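Local coordinates for protein glucoamylase (Thermoanaerobacterium thermosaccharolyticum, PDB 1LF6) that hydrolyses terminal alpha-1,4-linked glucose units from the non-reducing ends of glucan chains, releasing beta-D-glucose, and also cleaves isomaltose, at residues 107-112 / 120-125; 434-439 / 533-538. All coordinates share one frame; numbering follows the deposited sequence.

Contact 1: residues 107-112 / 120-125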
loop_
_atom_site.group_PDB
_atom_site.type_symbol
_atom_site.label_atom_id
_atom_site.label_comp_id
_atom_site.label_asym_id
_atom_site.label_seq_id
_atom_site.Cartn_x
_atom_site.Cartn_y
_atom_site.Cartn_z
ATOM N N TYR A 107 -9.481 -8.968 -11.659
ATOM C CA TYR A 107 -9.560 -7.869 -12.609
ATOM C C TYR A 107 -9.595 -8.214 -14.088
ATOM O O TYR A 107 -9.045 -9.224 -14.540
ATOM C CB TYR A 107 -8.386 -6.910 -12.388
ATOM C CG TYR A 107 -8.294 -6.343 -10.992
ATOM C CD1 TYR A 107 -8.780 -5.070 -10.700
ATOM C CD2 TYR A 107 -7.695 -7.071 -9.967
ATOM C CE1 TYR A 107 -8.666 -4.535 -9.420
ATOM C CE2 TYR A 107 -7.577 -6.549 -8.685
ATOM C CZ TYR A 107 -8.064 -5.281 -8.419
ATOM O OH TYR A 107 -7.950 -4.768 -7.146
ATOM N N LYS A 108 -10.240 -7.322 -14.831
ATOM C CA LYS A 108 -10.355 -7.416 -16.271
ATOM C C LYS A 108 -9.733 -6.137 -16.812
ATOM O O LYS A 108 -10.065 -5.036 -16.366
ATOM C CB LYS A 108 -11.821 -7.488 -16.704
ATOM C CG LYS A 108 -12.008 -7.493 -18.218
ATOM C CD LYS A 108 -13.485 -7.494 -18.594
ATOM C CE LYS A 108 -13.665 -7.480 -20.096
ATOM N NZ LYS A 108 -15.104 -7.408 -20.474
ATOM N N LEU A 109 -8.817 -6.285 -17.755
ATOM C CA LEU A 109 -8.160 -5.129 -18.355
ATOM C C LEU A 109 -8.412 -5.117 -19.854
ATOM O O LEU A 109 -8.317 -6.148 -20.520
ATOM C CB LEU A 109 -6.651 -5.181 -18.099
ATOM C CG LEU A 109 -6.150 -4.929 -16.673
ATOM C CD1 LEU A 109 -4.680 -5.323 -16.567
ATOM C CD2 LEU A 109 -6.346 -3.469 -16.321
ATOM N N VAL A 110 -8.747 -3.950 -20.378
ATOM C CA VAL A 110 -8.975 -3.804 -21.804
ATOM C C VAL A 110 -8.020 -2.726 -22.273
ATOM O O VAL A 110 -8.188 -1.554 -21.943
ATOM C CB VAL A 110 -10.425 -3.372 -22.119
ATOM C CG1 VAL A 110 -10.600 -3.193 -23.623
ATOM C CG2 VAL A 110 -11.397 -4.417 -21.607
ATOM N N ASN A 111 -6.999 -3.132 -23.021
ATOM C CA ASN A 111 -6.012 -2.188 -23.533
ATOM C C ASN A 111 -6.239 -1.962 -25.018
ATOM O O ASN A 111 -6.124 -2.890 -25.823
ATOM C CB ASN A 111 -4.594 -2.715 -23.289
ATOM C CG ASN A 111 -4.324 -2.985 -21.820
ATOM O OD1 ASN A 111 -4.946 -2.385 -20.947
ATOM N ND2 ASN A 111 -3.388 -3.883 -21.543
ATOM N N THR A 112 -6.568 -0.723 -25.366
ATOM C CA THR A 112 -6.834 -0.360 -26.749
ATOM C C THR A 112 -5.724 0.496 -27.340
ATOM O O THR A 112 -5.479 1.616 -26.887
ATOM C CB THR A 112 -8.163 0.417 -26.874
ATOM O OG1 THR A 112 -9.235 -0.384 -26.365
ATOM C CG2 THR A 112 -8.449 0.757 -28.325
ATOM N N ILE A 120 -6.203 -5.688 -26.529
ATOM C CA ILE A 120 -5.871 -6.854 -25.724
ATOM C C ILE A 120 -6.730 -6.844 -24.465
ATOM O O ILE A 120 -6.792 -5.840 -23.753
ATOM C CB ILE A 120 -4.377 -6.858 -25.320
ATOM C CG1 ILE A 120 -3.496 -6.878 -26.573
ATOM C CG2 ILE A 120 -4.075 -8.071 -24.451
ATOM C CD1 ILE A 120 -2.002 -6.905 -26.283
ATOM N N THR A 121 -7.402 -7.958 -24.200
ATOM C CA THR A 121 -8.255 -8.060 -23.023
ATOM C C THR A 121 -7.678 -9.107 -22.077
ATOM O O THR A 121 -7.304 -10.199 -22.504
ATOM C CB THR A 121 -9.691 -8.452 -23.419
ATOM O OG1 THR A 121 -10.213 -7.467 -24.318
ATOM C CG2 THR A 121 -10.587 -8.536 -22.186
ATOM N N LYS A 122 -7.601 -8.770 -20.792
ATOM C CA LYS A 122 -7.037 -9.689 -19.812
ATOM C C LYS A 122 -7.947 -9.992 -18.623
ATOM O O LYS A 122 -8.785 -9.185 -18.236
ATOM C CB LYS A 122 -5.710 -9.133 -19.281
ATOM C CG LYS A 122 -4.718 -8.701 -20.354
ATOM C CD LYS A 122 -3.521 -7.986 -19.727
ATOM C CE LYS A 122 -2.489 -7.595 -20.773
ATOM N NZ LYS A 122 -1.332 -6.864 -20.169
ATOM N N ASP A 123 -7.751 -11.174 -18.054
ATOM C CA ASP A 123 -8.485 -11.638 -16.883
ATOM C C ASP A 123 -7.371 -12.080 -15.958
ATOM O O ASP A 123 -6.646 -13.027 -16.273
ATOM C CB ASP A 123 -9.377 -12.830 -17.243
ATOM C CG ASP A 123 -10.681 -12.412 -17.884
ATOM O OD1 ASP A 123 -10.700 -11.343 -18.526
ATOM O OD2 ASP A 123 -11.690 -13.153 -17.753
ATOM N N ILE A 124 -7.228 -11.396 -14.828
ATOM C CA ILE A 124 -6.153 -11.703 -13.892
ATOM C C ILE A 124 -6.606 -12.011 -12.470
ATOM O O ILE A 124 -7.433 -11.303 -11.901
ATOM C CB ILE A 124 -5.145 -10.532 -13.851
ATOM C CG1 ILE A 124 -4.643 -10.248 -15.274
ATOM C CG2 ILE A 124 -3.978 -10.862 -12.920
ATOM C CD1 ILE A 124 -3.852 -8.964 -15.404
ATOM N N PHE A 125 -6.032 -13.070 -11.904
ATOM C CA PHE A 125 -6.329 -13.510 -10.545
ATOM C C PHE A 125 -5.363 -14.635 -10.203
ATOM O O PHE A 125 -4.500 -14.977 -11.007
ATOM C CB PHE A 125 -7.779 -13.997 -10.443
ATOM C CG PHE A 125 -8.088 -15.176 -11.321
ATOM C CD1 PHE A 125 -7.979 -16.475 -10.831
ATOM C CD2 PHE A 125 -8.472 -14.989 -12.646
ATOM C CE1 PHE A 125 -8.248 -17.570 -11.651
ATOM C CE2 PHE A 125 -8.741 -16.076 -13.471
ATOM C CZ PHE A 125 -8.629 -17.370 -12.974
#

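Contact 2: residues 434-439 / 533-538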
loop_
_atom_site.group_PDB
_atom_site.type_symbol
_atom_site.label_atom_id
_atom_site.label_comp_id
_atom_site.label_asym_id
_atom_site.label_seq_id
_atom_site.Cartn_x
_atom_site.Cartn_y
_atom_site.Cartn_z
ATOM N N GLN A 434 9.994 11.747 17.219
ATOM C CA GLN A 434 9.445 12.201 15.957
ATOM C C GLN A 434 7.927 12.057 15.982
ATOM O O GLN A 434 7.389 11.167 16.650
ATOM C CB GLN A 434 10.058 11.414 14.791
ATOM C CG GLN A 434 9.954 9.918 14.909
ATOM C CD GLN A 434 10.890 9.185 13.958
ATOM O OE1 GLN A 434 10.708 8.002 13.692
ATOM N NE2 GLN A 434 11.902 9.883 13.455
ATOM N N GLU A 435 7.243 12.965 15.288
ATOM C CA GLU A 435 5.793 12.938 15.208
ATOM C C GLU A 435 5.411 11.949 14.115
ATOM O O GLU A 435 6.289 11.290 13.552
ATOM C CB GLU A 435 5.243 14.341 14.935
ATOM C CG GLU A 435 6.116 15.216 14.037
ATOM C CD GLU A 435 6.358 14.605 12.661
ATOM O OE1 GLU A 435 7.424 13.995 12.448
ATOM O OE2 GLU A 435 5.476 14.734 11.794
ATOM N N ARG A 436 4.126 11.844 13.793
ATOM C CA ARG A 436 3.704 10.835 12.823
ATOM C C ARG A 436 4.245 10.886 11.390
ATOM O O ARG A 436 4.150 9.900 10.667
ATOM C CB ARG A 436 2.175 10.724 12.815
ATOM C CG ARG A 436 1.413 11.869 12.205
ATOM C CD ARG A 436 -0.081 11.571 12.295
ATOM N NE ARG A 436 -0.913 12.528 11.570
ATOM C CZ ARG A 436 -2.209 12.353 11.337
ATOM N NH1 ARG A 436 -2.898 13.267 10.665
ATOM N NH2 ARG A 436 -2.819 11.261 11.774
ATOM N N TRP A 437 4.813 12.011 10.966
ATOM C CA TRP A 437 5.365 12.068 9.621
ATOM C C TRP A 437 6.804 11.535 9.657
ATOM O O TRP A 437 7.480 11.466 8.631
ATOM C CB TRP A 437 5.324 13.495 9.074
ATOM C CG TRP A 437 3.923 14.073 8.977
ATOM C CD1 TRP A 437 3.549 15.355 9.266
ATOM C CD2 TRP A 437 2.721 13.390 8.571
ATOM N NE1 TRP A 437 2.194 15.512 9.074
ATOM C CE2 TRP A 437 1.662 14.324 8.647
ATOM C CE3 TRP A 437 2.437 12.083 8.152
ATOM C CZ2 TRP A 437 0.339 13.994 8.321
ATOM C CZ3 TRP A 437 1.116 11.752 7.827
ATOM C CH2 TRP A 437 0.086 12.707 7.915
ATOM N N GLU A 438 7.252 11.164 10.857
ATOM C CA GLU A 438 8.584 10.589 11.084
ATOM C C GLU A 438 9.746 11.511 10.734
ATOM O O GLU A 438 10.790 11.044 10.268
ATOM C CB GLU A 438 8.720 9.303 10.274
ATOM C CG GLU A 438 7.492 8.407 10.321
ATOM C CD GLU A 438 7.737 7.061 9.675
ATOM O OE1 GLU A 438 7.714 6.975 8.428
ATOM O OE2 GLU A 438 7.974 6.090 10.421
ATOM N N GLU A 439 9.594 12.807 10.983
ATOM C CA GLU A 439 10.638 13.755 10.603
ATOM C C GLU A 439 11.249 14.640 11.678
ATOM O O GLU A 439 12.416 15.018 11.585
ATOM C CB GLU A 439 10.095 14.658 9.489
ATOM C CG GLU A 439 9.417 13.881 8.366
ATOM C CD GLU A 439 8.707 14.782 7.369
ATOM O OE1 GLU A 439 8.108 15.792 7.796
ATOM O OE2 GLU A 439 8.728 14.467 6.162
ATOM N N ASP A 533 -0.058 22.083 10.938
ATOM C CA ASP A 533 -0.257 20.716 10.459
ATOM C C ASP A 533 -1.674 20.258 10.832
ATOM O O ASP A 533 -2.073 20.344 11.992
ATOM C CB ASP A 533 0.800 19.844 11.151
ATOM C CG ASP A 533 0.797 18.403 10.684
ATOM O OD1 ASP A 533 -0.294 17.843 10.446
ATOM O OD2 ASP A 533 1.902 17.821 10.584
ATOM N N PRO A 534 -2.456 19.764 9.855
ATOM C CA PRO A 534 -3.822 19.317 10.154
ATOM C C PRO A 534 -3.904 18.167 11.156
ATOM O O PRO A 534 -4.986 17.841 11.643
ATOM C CB PRO A 534 -4.372 18.940 8.784
ATOM C CG PRO A 534 -3.163 18.574 8.017
ATOM C CD PRO A 534 -2.159 19.610 8.422
ATOM N N SER A 535 -2.756 17.569 11.467
ATOM C CA SER A 535 -2.693 16.463 12.415
ATOM C C SER A 535 -3.201 16.857 13.797
ATOM O O SER A 535 -3.510 15.991 14.616
ATOM C CB SER A 535 -1.253 15.949 12.541
ATOM O OG SER A 535 -0.781 15.440 11.305
ATOM N N PHE A 536 -3.265 18.157 14.072
ATOM C CA PHE A 536 -3.740 18.601 15.375
ATOM C C PHE A 536 -5.169 18.116 15.585
ATOM O O PHE A 536 -5.622 18.002 16.721
ATOM C CB PHE A 536 -3.693 20.128 15.496
ATOM C CG PHE A 536 -4.833 20.827 14.813
ATOM C CD1 PHE A 536 -4.852 20.971 13.430
ATOM C CD2 PHE A 536 -5.900 21.327 15.556
ATOM C CE1 PHE A 536 -5.916 21.601 12.793
ATOM C CE2 PHE A 536 -6.970 21.958 14.929
ATOM C CZ PHE A 536 -6.980 22.096 13.542
ATOM N N LEU A 537 -5.874 17.828 14.495
ATOM C CA LEU A 537 -7.250 17.353 14.608
ATOM C C LEU A 537 -7.314 16.014 15.331
ATOM O O LEU A 537 -8.400 15.530 15.663
ATOM C CB LEU A 537 -7.915 17.239 13.227
ATOM C CG LEU A 537 -8.267 18.563 12.535
ATOM C CD1 LEU A 537 -8.858 18.276 11.156
ATOM C CD2 LEU A 537 -9.251 19.363 13.401
ATOM N N GLU A 538 -6.150 15.416 15.567
ATOM C CA GLU A 538 -6.084 14.147 16.282
ATOM C C GLU A 538 -6.576 14.369 17.704
ATOM O O GLU A 538 -7.075 13.445 18.353
ATOM C CB GLU A 538 -4.654 13.623 16.310
ATOM C CG GLU A 538 -4.211 12.989 15.007
ATOM C CD GLU A 538 -4.914 11.677 14.738
ATOM O OE1 GLU A 538 -6.064 11.693 14.244
ATOM O OE2 GLU A 538 -4.315 10.621 15.039
HETATM O O HOH W 1 3.757 16.552 12.319
HETATM O O HOH W 2 -2.544 8.896 13.585
#

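Contact 1: residues 107-112 / 120-125
L109 O is gripped by the amide of K122, whose N lies 2.7 Å away, and is approached as well by T121 CA at 3.2 Å in a CA-H...O contact. This carbonyl sits midway in an antiparallel beta hairpin within the N-terminal beta domain, where hydrogen-bonded pairs (Y107 with I124, L109 with K122, N111 with I120) alternate with non-hydrogen-bonded ones. K122 O takes L109 N in return at 2.9 Å and also meets K108 CA at 3.1 Å. Side chains sort by face. On one, the extended K108 crosses T121 so that K108 CE meets T121 CG2, while D123 lies beside K108 and sends OD2 to K273 in a salt bridge. On the other, N111 ND2 and K122 NZ lie 3.9 Å apart without bonding each other; both bond to E89 and to the carbonyl of G57, while N111 OD1 bonds S95 OG. The charge of E89 is likely to ease the burial of the lysine. Strands 93-99 and 132-141 flank the hairpin, and F52 and L54 of strand 51-55 pack on I124 and Y107. The L109 side chain, its CG anti to the carbonyl carbon (chi1 -71°), crosses that of I124 at an oblique angle; the L109 and I124 CD1 atoms are 3.9 Å apart.

Contact 2: residues 434-439 / 533-538
R436 reaches S535 from the loop that holds E435 and E438, the probable proton acceptor and donor, joining 434-439 to the 3-10 turn and loop of 533-538 in the (alpha/alpha) barrel. Beyond CB, its CG stands between the backbone N and the carbonyl carbon (chi1 72°), 4.1 Å above the centre of the W437 ring. The chain runs extended through CD, 4.1 Å from S535 OG, to NE, which donates to that OG at 2.9 Å, bent to 139° at the hydrogen. CZ lies 3.4 Å from S535 OG; NH1 gives this hydroxyl a weak second bond and forms a salt bridge with E605. NH2 meets E538 OE2 in a long ion pair, 3.6 Å, the oxygen well out of the guanidinium plane; a water bridges the two. S535 OG donates to D533 OD1 at 2.6 Å, while S535 N closes an Asx turn on that oxygen. The indole and D533 carboxylate are nearly coplanar, and W437 NE1 donates to D533 OD2 on its syn side at 2.8 Å. A water links OD2 to E435. An alanine in place of D533 would probably leave the W437 N-H without its acceptor, the water with only E435 of its two, and S535 OG and N without the oxygen to which both donate. Loop 434-439 runs between helices 414-428 and 445-464; 533-538 follows strand 524-527 and leads into helix 538-541, F536 lying against helix 550-562.

In the fold
The pair illustrates two ways in which a two-domain enzyme joins parts of its chain. Contact 1 comes first along the chain and is complete before contact 2 begins; their centres are 40 Å apart, on opposite sides of the chain's centre, and their nearest atoms remain about 24 Å from each other. They share no sheet or helix. Contact 1 lies in the beta-sandwich domain, away from the annotated sites. Contact 2 brings together two segments 94 residues apart in the helical barrel of family 15, in which one loop carries the probable catalytic acids E435 and E438. The first is a local hairpin pairing in a sheet that also joins distant strands; the second is a long-range loop contact at the probable active site.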